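Local coordinates for protein carbohydrate deacetylase Agd3 (Neosartorya fumigata, PDB 6NWZ) that probably removes N-acetyl groups from the exopolysaccharide galactosaminogalactan and is required for biofilm formation by this fungus, at residues R115-A129 and N204-F218. Sequence-based numbering, arbitrary orientation.
Sequences RMVQFDVYPGPKFGA and NNFDGREQMAFFIGF. With ZN (zinc ion), chain J.
Met-116 through Gln-118 pair with Gln-211 through Ala-213 as neighbouring parallel strands in the CBM87 region of Agd3; the axes of strands 115-119 and 209-214 approach to 4.6 Å. Backbone bonds run from Met-212 N to Met-116 O, Gln-118 N to Met-212 O (2.8 Å) and Phe-214 N to Gln-118 O. Beside the first of these pairs, Arg-115 and Glu-210 form a salt bridge. Arg-115 NE meets Glu-210 OE2 at 2.9 Å in a nearly straight bond; OE2 lies in the guanidinium plane, while NE approaches from well above the carboxylate plane. Arg-115 NH1 also bonds Trp-236 O. Glu-210 OE1 binds a zinc ion at 2.4 Å, so one carboxylate serves both cations, and Leu-684 O also ligates the metal.

On the face carrying Gln-211, its extended side chain, with CG anti to the backbone N (chi1 179°), brings a buried amide to the turn at Lys-126 and Phe-127. Gln-211 OE1 accepts from Gln-118 NE2 (3.0 Å), the two amides almost perpendicular, while Gln-211 NE2 donates to Lys-126 O (3.2 Å) and Asn-204 OD1. An amide suits this place because it can donate and accept at once. Asn-204 ND2 reaches Phe-127 O from above the carbonyl plane and also bonds Thr-182. Farther along, Pro-123 CB sits 3.8 Å from the Phe-215 ring centroid, a CH-pi contact; Phe-127 CB borders that ring's edge, and Phe-127 CD1 packs on Ala-213 CB (3.6 Å), whose small methyl admits the ring.

Strand 76-80 flanks strand 115-119, and strand 198-206 pairs antiparallel with 209-214. Helix 99-112 touches Met-116 and Gln-118, whereas Trp-233 of helix 224-237 covers Val-117 and Met-212 on the other face.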
# COMPACT_ATOMS: atom_id res chain seq x y z
N ARG A 115 23.70 -12.09 -9.44
CA ARG A 115 23.13 -13.01 -8.47
C ARG A 115 21.85 -13.63 -9.00
O ARG A 115 21.21 -13.12 -9.93
CB ARG A 115 22.86 -12.28 -7.15
CG ARG A 115 24.13 -11.87 -6.42
CD ARG A 115 23.83 -10.98 -5.23
NE ARG A 115 25.01 -10.78 -4.39
CZ ARG A 115 25.02 -10.05 -3.28
NH1 ARG A 115 23.92 -9.45 -2.86
NH2 ARG A 115 26.14 -9.93 -2.58
N MET A 116 21.47 -14.76 -8.40
CA MET A 116 20.26 -15.49 -8.76
C MET A 116 19.47 -15.82 -7.50
O MET A 116 20.04 -16.18 -6.47
CB MET A 116 20.59 -16.78 -9.52
CG MET A 116 19.39 -17.69 -9.75
SD MET A 116 19.80 -19.19 -10.65
CE MET A 116 20.26 -18.50 -12.25
N VAL A 117 18.15 -15.71 -7.61
CA VAL A 117 17.23 -16.04 -6.52
C VAL A 117 16.33 -17.18 -7.00
O VAL A 117 15.80 -17.13 -8.11
CB VAL A 117 16.40 -14.83 -6.09
CG1 VAL A 117 15.29 -15.25 -5.13
CG2 VAL A 117 17.29 -13.77 -5.45
N GLN A 118 16.17 -18.20 -6.16
CA GLN A 118 15.27 -19.31 -6.43
C GLN A 118 14.37 -19.52 -5.22
O GLN A 118 14.86 -19.71 -4.11
CB GLN A 118 16.04 -20.59 -6.75
CG GLN A 118 16.93 -20.48 -7.96
CD GLN A 118 17.07 -21.80 -8.68
OE1 GLN A 118 16.09 -22.51 -8.89
NE2 GLN A 118 18.30 -22.15 -9.05
N PHE A 119 13.06 -19.50 -5.45
CA PHE A 119 12.11 -19.77 -4.39
C PHE A 119 11.12 -20.83 -4.85
O PHE A 119 10.94 -21.07 -6.05
CB PHE A 119 11.37 -18.50 -3.92
CG PHE A 119 10.54 -17.82 -4.99
CD1 PHE A 119 9.28 -18.29 -5.32
CD2 PHE A 119 11.01 -16.68 -5.62
CE1 PHE A 119 8.51 -17.65 -6.29
CE2 PHE A 119 10.25 -16.03 -6.59
CZ PHE A 119 9.00 -16.52 -6.92
N ASP A 120 10.49 -21.47 -3.87
CA ASP A 120 9.59 -22.61 -4.10
C ASP A 120 10.36 -23.79 -4.70
O ASP A 120 9.89 -24.46 -5.61
CB ASP A 120 8.40 -22.22 -4.97
CG ASP A 120 7.29 -23.24 -4.94
OD1 ASP A 120 7.29 -24.10 -4.02
OD2 ASP A 120 6.41 -23.20 -5.83
N VAL A 121 11.56 -24.04 -4.17
CA VAL A 121 12.40 -25.14 -4.63
C VAL A 121 12.58 -26.14 -3.49
O VAL A 121 12.55 -25.79 -2.31
CB VAL A 121 13.77 -24.65 -5.15
CG1 VAL A 121 13.58 -23.74 -6.35
CG2 VAL A 121 14.55 -23.95 -4.05
N TYR A 122 12.76 -27.40 -3.88
CA TYR A 122 12.98 -28.48 -2.92
C TYR A 122 14.46 -28.55 -2.56
O TYR A 122 15.31 -28.47 -3.46
CB TYR A 122 12.50 -29.81 -3.50
CG TYR A 122 12.70 -31.01 -2.60
CD1 TYR A 122 11.76 -31.34 -1.63
CD2 TYR A 122 13.81 -31.83 -2.75
CE1 TYR A 122 11.94 -32.45 -0.81
CE2 TYR A 122 14.00 -32.94 -1.93
CZ TYR A 122 13.06 -33.25 -0.97
OH TYR A 122 13.26 -34.35 -0.16
N PRO A 123 14.81 -28.69 -1.27
CA PRO A 123 16.24 -28.68 -0.89
C PRO A 123 17.01 -29.85 -1.49
O PRO A 123 16.75 -31.02 -1.17
CB PRO A 123 16.19 -28.76 0.64
CG PRO A 123 14.85 -29.33 0.96
CD PRO A 123 13.93 -28.83 -0.11
N GLY A 124 17.96 -29.53 -2.36
CA GLY A 124 18.76 -30.53 -3.01
C GLY A 124 20.20 -30.10 -3.11
O GLY A 124 20.59 -29.03 -2.61
N PRO A 125 21.04 -30.91 -3.77
CA PRO A 125 22.46 -30.56 -3.87
C PRO A 125 22.72 -29.25 -4.59
O PRO A 125 23.70 -28.57 -4.27
CB PRO A 125 23.05 -31.75 -4.65
CG PRO A 125 22.08 -32.86 -4.45
CD PRO A 125 20.73 -32.20 -4.40
N LYS A 126 21.87 -28.87 -5.54
CA LYS A 126 22.03 -27.60 -6.24
C LYS A 126 21.86 -26.40 -5.30
O LYS A 126 22.24 -25.29 -5.67
CB LYS A 126 21.02 -27.50 -7.38
CG LYS A 126 21.18 -28.57 -8.45
CD LYS A 126 19.87 -28.82 -9.17
CE LYS A 126 18.76 -29.13 -8.17
NZ LYS A 126 19.14 -30.19 -7.19
N PHE A 127 21.30 -26.61 -4.11
CA PHE A 127 21.13 -25.54 -3.14
C PHE A 127 21.90 -25.81 -1.86
O PHE A 127 21.63 -25.19 -0.83
CB PHE A 127 19.64 -25.34 -2.84
CG PHE A 127 18.80 -25.16 -4.07
CD1 PHE A 127 18.97 -24.05 -4.88
CD2 PHE A 127 17.85 -26.11 -4.42
CE1 PHE A 127 18.19 -23.89 -6.01
CE2 PHE A 127 17.08 -25.95 -5.54
CZ PHE A 127 17.25 -24.84 -6.35
N GLY A 128 22.86 -26.73 -1.91
CA GLY A 128 23.75 -26.98 -0.79
C GLY A 128 23.06 -27.50 0.45
O GLY A 128 23.56 -27.28 1.56
N ALA A 129 21.94 -28.20 0.29
CA ALA A 129 21.18 -28.68 1.44
C ALA A 129 20.46 -29.97 1.06
O ALA A 129 20.35 -30.33 -0.11
CB ALA A 129 20.19 -27.63 1.93
N ASN A 204 24.01 -19.41 -1.26
CA ASN A 204 25.06 -20.27 -1.77
C ASN A 204 26.18 -19.45 -2.38
O ASN A 204 25.93 -18.40 -3.00
CB ASN A 204 24.51 -21.24 -2.82
CG ASN A 204 23.37 -22.09 -2.30
OD1 ASN A 204 22.26 -22.03 -2.82
ND2 ASN A 204 23.65 -22.88 -1.28
N ASN A 205 27.41 -19.92 -2.21
CA ASN A 205 28.56 -19.38 -2.92
C ASN A 205 29.28 -20.58 -3.52
O ASN A 205 30.06 -21.25 -2.84
CB ASN A 205 29.46 -18.58 -2.00
CG ASN A 205 30.56 -17.85 -2.75
OD1 ASN A 205 31.24 -18.43 -3.60
ND2 ASN A 205 30.74 -16.58 -2.44
N PHE A 206 29.02 -20.84 -4.80
CA PHE A 206 29.59 -22.00 -5.50
C PHE A 206 30.74 -21.51 -6.38
O PHE A 206 30.60 -21.32 -7.58
CB PHE A 206 28.52 -22.71 -6.30
CG PHE A 206 27.47 -23.38 -5.46
CD1 PHE A 206 27.82 -24.11 -4.34
CD2 PHE A 206 26.12 -23.26 -5.79
CE1 PHE A 206 26.85 -24.73 -3.57
CE2 PHE A 206 25.15 -23.87 -5.02
CZ PHE A 206 25.51 -24.60 -3.91
N ASP A 207 31.89 -21.32 -5.74
CA ASP A 207 33.11 -20.85 -6.41
C ASP A 207 32.85 -19.58 -7.21
O ASP A 207 33.20 -19.47 -8.39
CB ASP A 207 33.70 -21.95 -7.30
CG ASP A 207 34.07 -23.19 -6.52
OD1 ASP A 207 35.19 -23.22 -5.95
OD2 ASP A 207 33.25 -24.13 -6.46
N GLY A 208 32.24 -18.59 -6.55
CA GLY A 208 31.97 -17.30 -7.15
C GLY A 208 30.52 -17.08 -7.52
O GLY A 208 30.06 -15.93 -7.52
N ARG A 209 29.79 -18.14 -7.85
CA ARG A 209 28.38 -18.02 -8.21
C ARG A 209 27.54 -17.88 -6.95
O ARG A 209 27.56 -18.76 -6.08
CB ARG A 209 27.93 -19.23 -9.03
CG ARG A 209 26.47 -19.17 -9.42
CD ARG A 209 26.15 -20.14 -10.53
NE ARG A 209 26.41 -21.52 -10.14
CZ ARG A 209 25.52 -22.30 -9.53
NH1 ARG A 209 24.31 -21.83 -9.24
NH2 ARG A 209 25.84 -23.54 -9.22
N GLU A 210 26.81 -16.77 -6.84
CA GLU A 210 26.04 -16.46 -5.64
C GLU A 210 24.57 -16.69 -5.91
O GLU A 210 24.04 -16.28 -6.94
CB GLU A 210 26.28 -15.02 -5.20
CG GLU A 210 27.73 -14.62 -5.14
CD GLU A 210 27.94 -13.27 -4.49
OE1 GLU A 210 28.55 -13.23 -3.40
OE2 GLU A 210 27.46 -12.26 -5.05
N GLN A 211 23.90 -17.35 -4.96
CA GLN A 211 22.52 -17.78 -5.13
C GLN A 211 21.81 -17.70 -3.80
O GLN A 211 22.40 -18.00 -2.76
CB GLN A 211 22.47 -19.21 -5.69
CG GLN A 211 21.07 -19.77 -5.89
CD GLN A 211 21.10 -21.17 -6.47
OE1 GLN A 211 20.82 -21.37 -7.66
NE2 GLN A 211 21.44 -22.15 -5.64
N MET A 212 20.55 -17.28 -3.83
CA MET A 212 19.69 -17.28 -2.65
C MET A 212 18.51 -18.20 -2.93
O MET A 212 17.80 -18.02 -3.92
CB MET A 212 19.22 -15.86 -2.30
CG MET A 212 18.19 -15.81 -1.18
SD MET A 212 17.72 -14.14 -0.64
CE MET A 212 19.20 -13.61 0.22
N ALA A 213 18.31 -19.20 -2.06
CA ALA A 213 17.32 -20.24 -2.27
C ALA A 213 16.34 -20.28 -1.11
O ALA A 213 16.75 -20.32 0.05
CB ALA A 213 17.99 -21.62 -2.43
N PHE A 214 15.04 -20.28 -1.43
CA PHE A 214 13.97 -20.34 -0.45
C PHE A 214 13.27 -21.69 -0.56
O PHE A 214 12.70 -22.02 -1.60
CB PHE A 214 12.97 -19.20 -0.66
CG PHE A 214 13.44 -17.87 -0.14
CD1 PHE A 214 14.23 -17.04 -0.91
CD2 PHE A 214 13.06 -17.43 1.13
CE1 PHE A 214 14.65 -15.81 -0.44
CE2 PHE A 214 13.48 -16.21 1.61
CZ PHE A 214 14.28 -15.39 0.82
N PHE A 215 13.31 -22.46 0.53
CA PHE A 215 12.64 -23.77 0.60
C PHE A 215 11.18 -23.65 1.01
O PHE A 215 10.67 -24.46 1.79
CB PHE A 215 13.40 -24.67 1.57
CG PHE A 215 14.86 -24.82 1.24
CD1 PHE A 215 15.28 -25.04 -0.06
CD2 PHE A 215 15.82 -24.72 2.24
CE1 PHE A 215 16.62 -25.17 -0.37
CE2 PHE A 215 17.17 -24.85 1.94
CZ PHE A 215 17.57 -25.08 0.64
N ILE A 216 10.48 -22.64 0.49
CA ILE A 216 9.07 -22.41 0.80
C ILE A 216 8.42 -21.78 -0.42
O ILE A 216 9.07 -21.06 -1.18
CB ILE A 216 8.91 -21.53 2.07
CG1 ILE A 216 7.44 -21.32 2.41
CG2 ILE A 216 9.62 -20.19 1.90
CD1 ILE A 216 7.22 -20.58 3.70
N GLY A 217 7.14 -22.07 -0.61
CA GLY A 217 6.41 -21.47 -1.71
C GLY A 217 6.09 -20.00 -1.45
O GLY A 217 6.02 -19.55 -0.31
N PHE A 218 5.88 -19.26 -2.54
CA PHE A 218 5.51 -17.86 -2.48
C PHE A 218 4.11 -17.65 -3.06
O PHE A 218 3.71 -18.34 -4.01
CB PHE A 218 6.52 -16.99 -3.23
CG PHE A 218 7.69 -16.58 -2.39
CD1 PHE A 218 8.62 -17.51 -1.96
CD2 PHE A 218 7.87 -15.25 -2.03
CE1 PHE A 218 9.70 -17.12 -1.18
CE2 PHE A 218 8.94 -14.86 -1.26
CZ PHE A 218 9.86 -15.79 -0.84
ZN ZN J . 30.06 -11.39 -3.59